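Local coordinates for protein beta-galactosidase (Bacillus circulans, PDB 4MAD) that probably hydrolyses terminal non-reducing beta-D-galactose residues from beta-D-galactosides, as a family 35 glycoside hydrolase built round a (beta/alpha)8 barrel, at residues 530-535 with 548-553; 204-209 with 235-240; 331-336 with 340-345; 86-91 with 153-158. All coordinates share one frame; numbering follows the deposited sequence.

Interaction 1. Residues 530-535 with 548-553; sequences IDLSEW and GRYWEI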
loop_
_atom_site.group_PDB
_atom_site.type_symbol
_atom_site.label_atom_id
_atom_site.label_comp_id
_atom_site.label_asym_id
_atom_site.label_seq_id
_atom_site.Cartn_x
_atom_site.Cartn_y
_atom_site.Cartn_z
ATOM N N ILE A 530 16.357 0.178 10.832
ATOM C CA ILE A 530 16.139 -0.063 12.228
ATOM C C ILE A 530 15.796 -1.530 12.518
ATOM O O ILE A 530 14.849 -2.022 12.033
ATOM C CB ILE A 530 14.982 0.807 12.786
ATOM C CG1 ILE A 530 15.218 2.271 12.524
ATOM C CG2 ILE A 530 14.864 0.612 14.227
ATOM C CD1 ILE A 530 14.157 3.176 13.078
ATOM N N ASP A 531 16.587 -2.177 13.342
ATOM C CA ASP A 531 16.411 -3.571 13.670
ATOM C C ASP A 531 15.475 -3.706 14.848
ATOM O O ASP A 531 15.804 -3.296 15.891
ATOM C CB ASP A 531 17.726 -4.184 14.077
ATOM C CG ASP A 531 17.570 -5.537 14.697
ATOM O OD1 ASP A 531 16.591 -6.209 14.498
ATOM O OD2 ASP A 531 18.476 -5.923 15.415
ATOM N N LEU A 532 14.302 -4.244 14.596
ATOM C CA LEU A 532 13.238 -4.294 15.553
ATOM C C LEU A 532 12.929 -5.694 16.030
ATOM O O LEU A 532 11.897 -5.927 16.584
ATOM C CB LEU A 532 11.995 -3.692 14.971
ATOM C CG LEU A 532 12.107 -2.193 14.769
ATOM C CD1 LEU A 532 11.521 -1.674 13.544
ATOM C CD2 LEU A 532 11.730 -1.425 15.971
ATOM N N SER A 533 13.897 -6.580 15.792
ATOM C CA SER A 533 13.778 -7.998 16.088
ATOM C C SER A 533 13.564 -8.264 17.567
ATOM O O SER A 533 12.992 -9.260 17.929
ATOM C CB SER A 533 14.990 -8.802 15.594
ATOM O OG SER A 533 16.160 -8.413 16.215
ATOM N N GLU A 534 14.104 -7.397 18.404
ATOM C CA GLU A 534 13.897 -7.515 19.839
ATOM C C GLU A 534 12.465 -7.211 20.290
ATOM O O GLU A 534 12.038 -7.704 21.274
ATOM C CB GLU A 534 14.906 -6.741 20.675
ATOM C CG GLU A 534 14.846 -7.100 22.148
ATOM C CD GLU A 534 15.751 -6.292 23.082
ATOM O OE1 GLU A 534 16.250 -5.236 22.728
ATOM O OE2 GLU A 534 15.932 -6.742 24.201
ATOM N N TRP A 535 11.808 -6.330 19.579
ATOM C CA TRP A 535 10.509 -5.802 19.916
ATOM C C TRP A 535 9.397 -6.722 19.437
ATOM O O TRP A 535 9.666 -7.753 18.908
ATOM C CB TRP A 535 10.376 -4.377 19.392
ATOM C CG TRP A 535 11.331 -3.437 20.100
ATOM C CD1 TRP A 535 12.659 -3.299 19.898
ATOM C CD2 TRP A 535 10.990 -2.516 21.128
ATOM N NE1 TRP A 535 13.155 -2.415 20.761
ATOM C CE2 TRP A 535 12.153 -1.882 21.507
ATOM C CE3 TRP A 535 9.812 -2.190 21.775
ATOM C CZ2 TRP A 535 12.184 -0.924 22.490
ATOM C CZ3 TRP A 535 9.846 -1.234 22.748
ATOM C CH2 TRP A 535 11.021 -0.628 23.111
ATOM N N GLY A 548 6.266 2.995 9.064
ATOM C CA GLY A 548 5.536 1.776 8.880
ATOM C C GLY A 548 5.425 0.944 10.122
ATOM O O GLY A 548 5.681 1.407 11.166
ATOM N N ARG A 549 4.987 -0.277 9.960
ATOM C CA ARG A 549 4.801 -1.199 11.040
ATOM C C ARG A 549 5.908 -2.246 11.144
ATOM O O ARG A 549 6.557 -2.546 10.168
ATOM C CB ARG A 549 3.493 -1.963 10.862
ATOM C CG ARG A 549 2.273 -1.111 10.443
ATOM C CD ARG A 549 1.025 -1.952 10.354
ATOM N NE ARG A 549 0.087 -1.486 9.375
ATOM C CZ ARG A 549 -1.120 -1.020 9.639
ATOM N NH1 ARG A 549 -1.530 -0.950 10.873
ATOM N NH2 ARG A 549 -1.916 -0.609 8.690
ATOM N N TYR A 550 6.075 -2.787 12.343
ATOM C CA TYR A 550 6.939 -3.899 12.600
ATOM C C TYR A 550 6.196 -4.970 13.420
ATOM O O TYR A 550 5.281 -4.667 14.029
ATOM C CB TYR A 550 8.157 -3.466 13.360
ATOM C CG TYR A 550 7.918 -3.036 14.797
ATOM C CD1 TYR A 550 7.945 -3.933 15.828
ATOM C CD2 TYR A 550 7.755 -1.724 15.124
ATOM C CE1 TYR A 550 7.800 -3.550 17.104
ATOM C CE2 TYR A 550 7.581 -1.345 16.416
ATOM C CZ TYR A 550 7.607 -2.247 17.406
ATOM O OH TYR A 550 7.415 -1.812 18.667
ATOM N N TRP A 551 6.573 -6.217 13.337
ATOM C CA TRP A 551 5.911 -7.258 14.080
ATOM C C TRP A 551 6.909 -8.410 14.138
ATOM O O TRP A 551 7.398 -8.824 13.125
ATOM C CB TRP A 551 4.670 -7.674 13.332
ATOM C CG TRP A 551 3.721 -8.506 14.071
ATOM C CD1 TRP A 551 3.845 -8.990 15.316
ATOM C CD2 TRP A 551 2.435 -8.893 13.621
ATOM N NE1 TRP A 551 2.738 -9.689 15.668
ATOM C CE2 TRP A 551 1.842 -9.640 14.641
ATOM C CE3 TRP A 551 1.747 -8.706 12.449
ATOM C CZ2 TRP A 551 0.608 -10.191 14.498
ATOM C CZ3 TRP A 551 0.517 -9.202 12.341
ATOM C CH2 TRP A 551 -0.037 -9.967 13.337
ATOM N N GLU A 552 7.140 -8.979 15.299
ATOM C CA GLU A 552 8.173 -9.977 15.511
ATOM C C GLU A 552 7.972 -11.239 14.686
ATOM O O GLU A 552 8.884 -12.010 14.530
ATOM C CB GLU A 552 8.234 -10.387 16.982
ATOM C CG GLU A 552 7.008 -11.035 17.419
ATOM C CD GLU A 552 6.834 -11.247 18.931
ATOM O OE1 GLU A 552 7.703 -10.924 19.713
ATOM O OE2 GLU A 552 5.756 -11.734 19.296
ATOM N N ILE A 553 6.752 -11.451 14.217
ATOM C CA ILE A 553 6.433 -12.673 13.485
ATOM C C ILE A 553 7.066 -12.760 12.101
ATOM O O ILE A 553 7.053 -13.769 11.505
ATOM C CB ILE A 553 4.940 -13.026 13.443
ATOM C CG1 ILE A 553 4.144 -12.071 12.580
ATOM C CG2 ILE A 553 4.422 -13.152 14.823
ATOM C CD1 ILE A 553 2.747 -12.449 12.385
HETATM O O HOH W 1 10.397 -10.281 19.718
#
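In the antiparallel beta domain that carries the galactose-binding family signature, L532 and W535, in the type I turn that follows strand 528-531, close over Y550 near the end of strand 545-551. The backbones stay apart, the nearest CA atoms, those of L532 and Y550, being 7.0 Å from each other, and side chains bridge the gap. L532 lies across one face of the Y550 ring at about a right angle: its CD2 stands 4.2 Å from the ring centroid and 12° off the normal, a CH-pi contact, while its CD1 reaches Y550 CB at 3.8 Å. Y550 CG sits between the backbone N and the carbonyl carbon (chi1 69°), which turns the ring toward the turn. W535 approaches the far end of that ring, its CB 3.5 Å from Y550 CE1. The polar ends find partners on neighbouring strands, Y550 OH with E577 and W535 NE1 with S584 O. One water lies within hydrogen-bonding distance of both W535 O and E552 OE1, each 2.8 Å away; E552 OE1 is also bonded to T536. W535 N, bonded to L532 O, closes the type I turn, and D531 OD1, accepting from S533 N (3.0 Å, 162°) in an Asx turn and from S533 OG, ties down its start. With no direct hydrogen bond between the segments, the join rests on apolar and CH-pi packing plus a water at its margin.

Interaction 2. Residues 204-209 with 235-240; sequences PEPSML and KQYQPN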
loop_
_atom_site.group_PDB
_atom_site.type_symbol
_atom_site.label_atom_id
_atom_site.label_comp_id
_atom_site.label_asym_id
_atom_site.label_seq_id
_atom_site.Cartn_x
_atom_site.Cartn_y
_atom_site.Cartn_z
ATOM N N PRO A 204 -5.619 -14.138 -17.538
ATOM C CA PRO A 204 -5.883 -14.813 -18.802
ATOM C C PRO A 204 -6.822 -15.983 -18.638
ATOM O O PRO A 204 -6.418 -17.066 -18.852
ATOM C CB PRO A 204 -4.507 -15.361 -19.189
ATOM C CG PRO A 204 -3.791 -15.509 -17.983
ATOM C CD PRO A 204 -4.309 -14.479 -17.010
ATOM N N GLU A 205 -8.047 -15.728 -18.239
ATOM C CA GLU A 205 -9.002 -16.777 -17.941
ATOM C C GLU A 205 -10.288 -16.302 -18.528
ATOM O O GLU A 205 -10.556 -15.151 -18.518
ATOM C CB GLU A 205 -9.129 -16.980 -16.424
ATOM C CG GLU A 205 -7.840 -17.351 -15.829
ATOM C CD GLU A 205 -7.791 -17.393 -14.316
ATOM O OE1 GLU A 205 -8.765 -17.744 -13.696
ATOM O OE2 GLU A 205 -6.702 -17.100 -13.784
ATOM N N PRO A 206 -11.106 -17.220 -18.979
ATOM C CA PRO A 206 -12.304 -16.801 -19.664
ATOM C C PRO A 206 -13.203 -15.917 -18.805
ATOM O O PRO A 206 -13.687 -14.943 -19.277
ATOM C CB PRO A 206 -12.988 -18.135 -19.980
ATOM C CG PRO A 206 -11.954 -19.033 -20.128
ATOM C CD PRO A 206 -10.846 -18.640 -19.219
ATOM N N SER A 207 -13.380 -16.251 -17.550
ATOM C CA SER A 207 -14.242 -15.437 -16.719
ATOM C C SER A 207 -13.687 -14.024 -16.640
ATOM O O SER A 207 -14.394 -13.090 -16.681
ATOM C CB SER A 207 -14.377 -16.005 -15.323
ATOM O OG SER A 207 -13.185 -15.908 -14.625
ATOM N N MET A 208 -12.391 -13.908 -16.457
ATOM C CA MET A 208 -11.795 -12.595 -16.324
ATOM C C MET A 208 -11.835 -11.736 -17.584
ATOM O O MET A 208 -12.056 -10.587 -17.548
ATOM C CB MET A 208 -10.372 -12.715 -15.797
ATOM C CG MET A 208 -10.325 -13.400 -14.465
ATOM S SD MET A 208 -8.636 -13.798 -14.059
ATOM C CE MET A 208 -8.819 -14.298 -12.363
ATOM N N LEU A 209 -11.521 -12.351 -18.688
ATOM C CA LEU A 209 -11.599 -11.685 -19.954
ATOM C C LEU A 209 -13.041 -11.311 -20.330
ATOM O O LEU A 209 -13.288 -10.269 -20.847
ATOM C CB LEU A 209 -10.977 -12.531 -21.040
ATOM C CG LEU A 209 -9.517 -12.820 -20.811
ATOM C CD1 LEU A 209 -9.079 -13.896 -21.687
ATOM C CD2 LEU A 209 -8.770 -11.567 -21.164
ATOM N N LYS A 235 -5.616 -14.482 -27.154
ATOM C CA LYS A 235 -5.911 -14.530 -28.571
ATOM C C LYS A 235 -7.293 -15.082 -28.963
ATOM O O LYS A 235 -7.785 -14.795 -30.020
ATOM C CB LYS A 235 -4.778 -15.194 -29.339
ATOM C CG LYS A 235 -3.594 -14.295 -29.440
ATOM C CD LYS A 235 -2.638 -14.743 -30.444
ATOM C CE LYS A 235 -1.602 -15.501 -29.807
ATOM N NZ LYS A 235 -0.753 -16.222 -30.730
ATOM N N GLN A 236 -7.906 -15.844 -28.088
ATOM C CA GLN A 236 -9.282 -16.228 -28.269
ATOM C C GLN A 236 -10.251 -15.092 -28.251
ATOM O O GLN A 236 -11.268 -15.175 -28.851
ATOM C CB GLN A 236 -9.706 -17.284 -27.310
ATOM C CG GLN A 236 -8.827 -18.398 -27.377
ATOM C CD GLN A 236 -9.554 -19.622 -27.351
ATOM O OE1 GLN A 236 -10.022 -20.031 -26.327
ATOM N NE2 GLN A 236 -9.706 -20.230 -28.496
ATOM N N TYR A 237 -9.965 -14.096 -27.474
ATOM C CA TYR A 237 -10.782 -12.922 -27.406
ATOM C C TYR A 237 -10.310 -11.743 -28.266
ATOM O O TYR A 237 -11.054 -10.858 -28.535
ATOM C CB TYR A 237 -10.928 -12.482 -25.942
ATOM C CG TYR A 237 -11.642 -13.462 -25.054
ATOM C CD1 TYR A 237 -12.914 -13.211 -24.632
ATOM C CD2 TYR A 237 -11.041 -14.599 -24.627
ATOM C CE1 TYR A 237 -13.561 -14.065 -23.856
ATOM C CE2 TYR A 237 -11.691 -15.482 -23.862
ATOM C CZ TYR A 237 -12.950 -15.213 -23.471
ATOM O OH TYR A 237 -13.623 -16.060 -22.644
ATOM N N GLN A 238 -9.053 -11.728 -28.619
ATOM C CA GLN A 238 -8.427 -10.594 -29.263
ATOM C C GLN A 238 -7.324 -11.107 -30.159
ATOM O O GLN A 238 -6.216 -11.082 -29.798
ATOM C CB GLN A 238 -7.860 -9.653 -28.214
ATOM C CG GLN A 238 -7.167 -8.442 -28.747
ATOM C CD GLN A 238 -6.789 -7.494 -27.650
ATOM O OE1 GLN A 238 -7.564 -6.704 -27.179
ATOM N NE2 GLN A 238 -5.592 -7.638 -27.208
ATOM N N PRO A 239 -7.707 -11.664 -31.278
ATOM C CA PRO A 239 -6.814 -12.429 -32.131
ATOM C C PRO A 239 -5.675 -11.677 -32.771
ATOM O O PRO A 239 -4.652 -12.247 -32.905
ATOM C CB PRO A 239 -7.763 -13.010 -33.183
ATOM C CG PRO A 239 -8.892 -12.252 -33.126
ATOM C CD PRO A 239 -9.068 -11.735 -31.755
ATOM N N ASN A 240 -5.871 -10.450 -33.198
ATOM C CA ASN A 240 -4.871 -9.791 -34.033
ATOM C C ASN A 240 -3.923 -8.752 -33.421
ATOM O O ASN A 240 -2.851 -8.542 -33.890
ATOM C CB ASN A 240 -5.554 -9.173 -35.228
ATOM C CG ASN A 240 -6.332 -10.168 -36.012
ATOM O OD1 ASN A 240 -5.871 -11.226 -36.270
ATOM N ND2 ASN A 240 -7.538 -9.837 -36.340
#
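The start of helix 206-212 and the weakly bonded end of helix 227-237 come together with their nearest CA atoms, those of L209 and Y237, 7.6 Å apart, and no hydrogen bond crosses between them. Y237 spans this gap. With its CG beside the backbone N and anti to the carbonyl carbon (chi1 -64°), the ring reaches under the first helical turn. L209 CB stands 3.9 Å from the ring centroid and 1° off its normal, a CH-pi contact centred on the face, and L209 CD1 lies 3.6 Å from Y237 CD2. The phenol end continues to P206, where Y237 OH is 3.3 Å from P206 CA and 3.4 Å from P206 CB. Replacing Y237 with an alanine is likely to leave L209 CB without its aromatic face and to open a gap beside P206. The contact joins two helices of the barrel's outer layer, its inner residue L209 also touching E219 of strand 218-223; its chemistry is dispersion and CH-pi attraction, with the phenol oxygen resting on P206 carbons.

Interaction 3. Residues 331-336 with 340-345; sequences AVRKVF and VDLPEL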
loop_
_atom_site.group_PDB
_atom_site.type_symbol
_atom_site.label_atom_id
_atom_site.label_comp_id
_atom_site.label_asym_id
_atom_site.label_seq_id
_atom_site.Cartn_x
_atom_site.Cartn_y
_atom_site.Cartn_z
ATOM N N ALA A 331 20.526 -9.740 -14.989
ATOM C CA ALA A 331 20.038 -10.856 -15.745
ATOM C C ALA A 331 19.013 -10.427 -16.809
ATOM O O ALA A 331 19.065 -10.870 -17.930
ATOM C CB ALA A 331 19.443 -11.869 -14.838
ATOM N N VAL A 332 18.091 -9.580 -16.390
ATOM C CA VAL A 332 17.102 -8.962 -17.223
ATOM C C VAL A 332 17.702 -8.019 -18.284
ATOM O O VAL A 332 17.311 -8.012 -19.400
ATOM C CB VAL A 332 16.076 -8.208 -16.362
ATOM C CG1 VAL A 332 15.259 -7.309 -17.157
ATOM C CG2 VAL A 332 15.246 -9.147 -15.624
ATOM N N ARG A 333 18.713 -7.264 -17.918
ATOM C CA ARG A 333 19.352 -6.390 -18.869
ATOM C C ARG A 333 19.990 -7.216 -19.975
ATOM O O ARG A 333 19.943 -6.868 -21.115
ATOM C CB ARG A 333 20.384 -5.535 -18.215
ATOM C CG ARG A 333 21.223 -4.876 -19.214
ATOM C CD ARG A 333 22.032 -3.839 -18.687
ATOM N NE ARG A 333 21.848 -2.608 -19.411
ATOM C CZ ARG A 333 22.610 -2.191 -20.402
ATOM N NH1 ARG A 333 23.624 -2.878 -20.787
ATOM N NH2 ARG A 333 22.370 -1.065 -20.972
ATOM N N LYS A 334 20.570 -8.331 -19.605
ATOM C CA LYS A 334 21.214 -9.213 -20.561
ATOM C C LYS A 334 20.221 -9.796 -21.565
ATOM O O LYS A 334 20.518 -9.935 -22.707
ATOM C CB LYS A 334 21.855 -10.328 -19.796
ATOM C CG LYS A 334 22.708 -11.198 -20.592
ATOM C CD LYS A 334 23.624 -12.004 -19.774
ATOM C CE LYS A 334 24.234 -13.007 -20.664
ATOM N NZ LYS A 334 25.245 -13.830 -20.041
ATOM N N VAL A 335 19.051 -10.178 -21.091
ATOM C CA VAL A 335 18.031 -10.597 -21.985
ATOM C C VAL A 335 17.571 -9.467 -22.892
ATOM O O VAL A 335 17.456 -9.631 -24.048
ATOM C CB VAL A 335 16.832 -11.155 -21.271
ATOM C CG1 VAL A 335 15.775 -11.431 -22.207
ATOM C CG2 VAL A 335 17.180 -12.380 -20.517
ATOM N N PHE A 336 17.398 -8.301 -22.338
ATOM C CA PHE A 336 16.928 -7.194 -23.127
ATOM C C PHE A 336 17.904 -6.938 -24.268
ATOM O O PHE A 336 17.507 -6.652 -25.338
ATOM C CB PHE A 336 16.757 -5.928 -22.298
ATOM C CG PHE A 336 15.521 -5.881 -21.448
ATOM C CD1 PHE A 336 14.531 -6.820 -21.514
ATOM C CD2 PHE A 336 15.353 -4.854 -20.576
ATOM C CE1 PHE A 336 13.430 -6.703 -20.733
ATOM C CE2 PHE A 336 14.267 -4.776 -19.819
ATOM C CZ PHE A 336 13.325 -5.697 -19.884
ATOM N N VAL A 340 16.847 -5.656 -28.008
ATOM C CA VAL A 340 16.957 -4.260 -28.340
ATOM C C VAL A 340 18.378 -3.809 -28.162
ATOM O O VAL A 340 19.051 -4.271 -27.322
ATOM C CB VAL A 340 16.013 -3.347 -27.519
ATOM C CG1 VAL A 340 14.621 -3.581 -27.906
ATOM C CG2 VAL A 340 16.163 -3.583 -26.100
ATOM N N ASP A 341 18.832 -2.899 -28.992
ATOM C CA ASP A 341 20.200 -2.415 -28.851
ATOM C C ASP A 341 20.244 -1.389 -27.723
ATOM O O ASP A 341 19.415 -0.542 -27.665
ATOM C CB ASP A 341 20.722 -1.853 -30.171
ATOM C CG ASP A 341 20.991 -2.961 -31.220
ATOM O OD1 ASP A 341 21.099 -4.135 -30.876
ATOM O OD2 ASP A 341 21.087 -2.641 -32.391
ATOM N N LEU A 342 21.185 -1.514 -26.816
ATOM C CA LEU A 342 21.286 -0.622 -25.679
ATOM C C LEU A 342 22.665 -0.009 -25.529
ATOM O O LEU A 342 23.639 -0.609 -25.860
ATOM C CB LEU A 342 20.992 -1.361 -24.373
ATOM C CG LEU A 342 19.718 -2.172 -24.268
ATOM C CD1 LEU A 342 19.675 -2.977 -23.052
ATOM C CD2 LEU A 342 18.596 -1.247 -24.286
ATOM N N PRO A 343 22.706 1.143 -24.906
ATOM C CA PRO A 343 23.927 1.835 -24.594
ATOM C C PRO A 343 24.736 1.154 -23.521
ATOM O O PRO A 343 24.261 0.312 -22.834
ATOM C CB PRO A 343 23.426 3.147 -24.041
ATOM C CG PRO A 343 22.067 3.268 -24.451
ATOM C CD PRO A 343 21.536 1.960 -24.605
ATOM N N GLU A 344 25.967 1.553 -23.363
ATOM C CA GLU A 344 26.777 0.985 -22.346
ATOM C C GLU A 344 26.079 1.296 -21.060
ATOM O O GLU A 344 25.479 2.313 -20.924
ATOM C CB GLU A 344 28.133 1.625 -22.319
ATOM C CG GLU A 344 29.196 0.709 -21.852
ATOM C CD GLU A 344 30.523 1.386 -21.516
ATOM O OE1 GLU A 344 30.551 2.601 -21.205
ATOM O OE2 GLU A 344 31.540 0.676 -21.552
ATOM N N LEU A 345 26.132 0.360 -20.141
ATOM C CA LEU A 345 25.460 0.529 -18.882
ATOM C C LEU A 345 26.182 1.581 -18.105
ATOM O O LEU A 345 27.373 1.542 -17.977
ATOM C CB LEU A 345 25.468 -0.788 -18.129
ATOM C CG LEU A 345 24.897 -0.939 -16.743
ATOM C CD1 LEU A 345 23.461 -0.742 -16.797
ATOM C CD2 LEU A 345 25.211 -2.311 -16.302
#
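Helix 327-339, which follows the last barrel strand, 281-284, is bordered by the chain that leaves it, and R333 reaches out from the helix to grip this departing segment. Its CG is anti to the backbone N (chi1 167°) and the chain bends at chi3, which brings the guanidinium to the linker. There R333 NH2 donates to P343 O at 3.0 Å with an N-H...O angle of 163°, the acceptor lying only 10° out of the guanidinium plane. Two leucines sandwich the flat group: L345 CB stands 3.8 Å above the plane over its centre, and L342 CD1 is 3.8 Å above the opposite face, offset toward the rim. Further back, L345 CD1 packs against R333 NE at 3.6 Å. At the helix end V340 N donates to F336 O at 2.9 Å. R333 NE is itself bonded to the backbone oxygen of A57, at the end of helix 48-58, and NH1 has a long, weak ion pair with E337. A methionine in place of R333 would probably leave P343 O and A57 O without their donors, weakening the hold of helix 327-339 on the linker and on helix 48-58. In-plane bonding at the edge with aliphatic cover on both faces holds the guanidinium's rotation, and makes this buried charge a clamp on the linker through P343 O and on helix 48-58 through A57 O.

Interaction 4. Residues 86-91 with 153-158; sequences DIVRFI and RPLLSS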
loop_
_atom_site.group_PDB
_atom_site.type_symbol
_atom_site.label_atom_id
_atom_site.label_comp_id
_atom_site.label_asym_id
_atom_site.label_seq_id
_atom_site.Cartn_x
_atom_site.Cartn_y
_atom_site.Cartn_z
ATOM N N ASP A 86 3.348 14.156 -5.327
ATOM C CA ASP A 86 3.437 15.038 -6.454
ATOM C C ASP A 86 3.646 14.179 -7.679
ATOM O O ASP A 86 4.734 13.990 -8.110
ATOM C CB ASP A 86 4.609 15.977 -6.292
ATOM C CG ASP A 86 4.533 17.191 -7.214
ATOM O OD1 ASP A 86 3.937 17.136 -8.250
ATOM O OD2 ASP A 86 5.097 18.181 -6.885
ATOM N N ILE A 87 2.578 13.648 -8.218
ATOM C CA ILE A 87 2.641 12.817 -9.384
ATOM C C ILE A 87 3.141 13.584 -10.580
ATOM O O ILE A 87 3.880 13.078 -11.368
ATOM C CB ILE A 87 1.321 12.117 -9.617
ATOM C CG1 ILE A 87 1.463 11.052 -10.660
ATOM C CG2 ILE A 87 0.258 13.067 -9.957
ATOM C CD1 ILE A 87 0.214 10.379 -10.906
ATOM N N VAL A 88 2.819 14.852 -10.646
ATOM C CA VAL A 88 3.357 15.612 -11.734
ATOM C C VAL A 88 4.915 15.634 -11.750
ATOM O O VAL A 88 5.523 15.410 -12.751
ATOM C CB VAL A 88 2.753 16.987 -11.745
ATOM C CG1 VAL A 88 3.394 17.864 -12.747
ATOM C CG2 VAL A 88 1.304 16.890 -12.038
ATOM N N ARG A 89 5.533 15.843 -10.616
ATOM C CA ARG A 89 6.963 15.850 -10.519
ATOM C C ARG A 89 7.515 14.489 -10.901
ATOM O O ARG A 89 8.475 14.406 -11.582
ATOM C CB ARG A 89 7.356 16.204 -9.112
ATOM C CG ARG A 89 8.858 16.212 -8.860
ATOM C CD ARG A 89 9.195 16.403 -7.400
ATOM N NE ARG A 89 10.592 16.115 -7.137
ATOM C CZ ARG A 89 11.180 16.261 -5.978
ATOM N NH1 ARG A 89 10.504 16.681 -4.940
ATOM N NH2 ARG A 89 12.469 15.990 -5.877
ATOM N N PHE A 90 6.855 13.437 -10.457
ATOM C CA PHE A 90 7.369 12.124 -10.722
ATOM C C PHE A 90 7.391 11.879 -12.210
ATOM O O PHE A 90 8.376 11.480 -12.753
ATOM C CB PHE A 90 6.503 11.082 -10.023
ATOM C CG PHE A 90 6.810 9.668 -10.434
ATOM C CD1 PHE A 90 7.867 9.012 -9.932
ATOM C CD2 PHE A 90 6.018 9.001 -11.305
ATOM C CE1 PHE A 90 8.143 7.759 -10.300
ATOM C CE2 PHE A 90 6.306 7.742 -11.672
ATOM C CZ PHE A 90 7.343 7.134 -11.173
ATOM N N ILE A 91 6.272 12.177 -12.850
ATOM C CA ILE A 91 6.182 11.996 -14.270
ATOM C C ILE A 91 7.161 12.872 -15.102
ATOM O O ILE A 91 7.777 12.411 -15.994
ATOM C CB ILE A 91 4.749 12.178 -14.753
ATOM C CG1 ILE A 91 3.858 11.113 -14.099
ATOM C CG2 ILE A 91 4.691 12.154 -16.256
ATOM C CD1 ILE A 91 2.480 11.169 -14.515
ATOM N N ARG A 153 -3.134 16.555 -17.566
ATOM C CA ARG A 153 -3.402 16.896 -18.933
ATOM C C ARG A 153 -2.170 17.449 -19.693
ATOM O O ARG A 153 -1.895 17.036 -20.771
ATOM C CB ARG A 153 -4.564 17.870 -19.003
ATOM C CG ARG A 153 -5.200 17.953 -20.323
ATOM C CD ARG A 153 -6.568 18.612 -20.220
ATOM N NE ARG A 153 -7.551 17.671 -19.724
ATOM C CZ ARG A 153 -8.385 17.845 -18.702
ATOM N NH1 ARG A 153 -8.428 18.940 -17.993
ATOM N NH2 ARG A 153 -9.171 16.865 -18.387
ATOM N N PRO A 154 -1.396 18.297 -19.061
ATOM C CA PRO A 154 -0.210 18.861 -19.684
ATOM C C PRO A 154 0.792 17.767 -19.997
ATOM O O PRO A 154 1.694 18.002 -20.763
ATOM C CB PRO A 154 0.360 19.713 -18.593
ATOM C CG PRO A 154 -0.691 20.036 -17.797
ATOM C CD PRO A 154 -1.567 18.860 -17.737
ATOM N N LEU A 155 0.655 16.622 -19.351
ATOM C CA LEU A 155 1.631 15.541 -19.465
ATOM C C LEU A 155 1.327 14.463 -20.492
ATOM O O LEU A 155 2.133 13.607 -20.753
ATOM C CB LEU A 155 1.932 14.946 -18.101
ATOM C CG LEU A 155 2.532 15.850 -17.047
ATOM C CD1 LEU A 155 2.442 15.181 -15.745
ATOM C CD2 LEU A 155 3.949 16.262 -17.403
ATOM N N LEU A 156 0.167 14.573 -21.093
ATOM C CA LEU A 156 -0.246 13.702 -22.147
ATOM C C LEU A 156 0.605 13.851 -23.405
ATOM O O LEU A 156 1.016 14.905 -23.757
ATOM C CB LEU A 156 -1.722 13.889 -22.451
ATOM C CG LEU A 156 -2.692 13.697 -21.308
ATOM C CD1 LEU A 156 -4.021 14.239 -21.683
ATOM C CD2 LEU A 156 -2.814 12.247 -20.894
ATOM N N SER A 157 0.840 12.758 -24.083
ATOM C CA SER A 157 1.626 12.805 -25.270
ATOM C C SER A 157 0.987 13.731 -26.298
ATOM O O SER A 157 1.660 14.405 -27.014
ATOM C CB SER A 157 1.853 11.445 -25.851
ATOM O OG SER A 157 0.676 10.860 -26.270
ATOM N N SER A 158 -0.331 13.788 -26.292
ATOM C CA SER A 158 -1.092 14.637 -27.193
ATOM C C SER A 158 -0.862 16.115 -26.922
ATOM O O SER A 158 -1.270 16.952 -27.666
ATOM C CB SER A 158 -2.566 14.277 -27.244
ATOM O OG SER A 158 -3.178 14.422 -26.032
#
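L155 points its side chain at helix 87-97 and meets V88 and I91, one helical turn apart, at an oblique angle to each. One branch does the touching: L155 CD1 lies 3.8 Å from I91 CG2 and 3.9 Å from I91 CB, and reaches V88 CG1 at 4.1 Å. Both helix methyls that receive it, V88 CG1 (chi1 173°) and I91 CG2, stand anti to their own backbone N, which turns both methyls toward L155 CD1. The backbones remain well separated, with I91 CA and L155 CA, the closest pair, 7.8 Å apart. Ahead of these residues D86 caps the helix, its OD1 accepting from R89 N at 3.1 Å from well above the carboxylate plane. I91 and L155 both also touch I163 of strand 163-167, while V88 and I91 reach R151 and L152 of helix 135-152. Entirely aliphatic, the contact has no directional bond to set its angle; van der Waals fit attaches the 3-10 turn after helix 135-152 to the neighbouring barrel helix.

In the fold
From the N terminus, interaction 4 comes first, bringing residues 153-158 back to helix 87-97 across 61 intervening residues and joining neighbouring elements of the barrel's outer layer. Interaction 2 closes a shorter loop of 25 residues between helices 206-212 and 227-237. Interaction 3 closes the shortest loop, spanning three residues as the chain leaves helix 327-339 on its way to strand 357-366. Interaction 1 then closes a 12-residue loop within the eight-stranded antiparallel sheet, bringing the turn after strand 528-531 against strand 545-551. All four follow in series, with none nested or crossing. Interactions 1 and 2 lie on opposite sides of the chain's centre, their own centres 44 Å apart, and no two contacts touch.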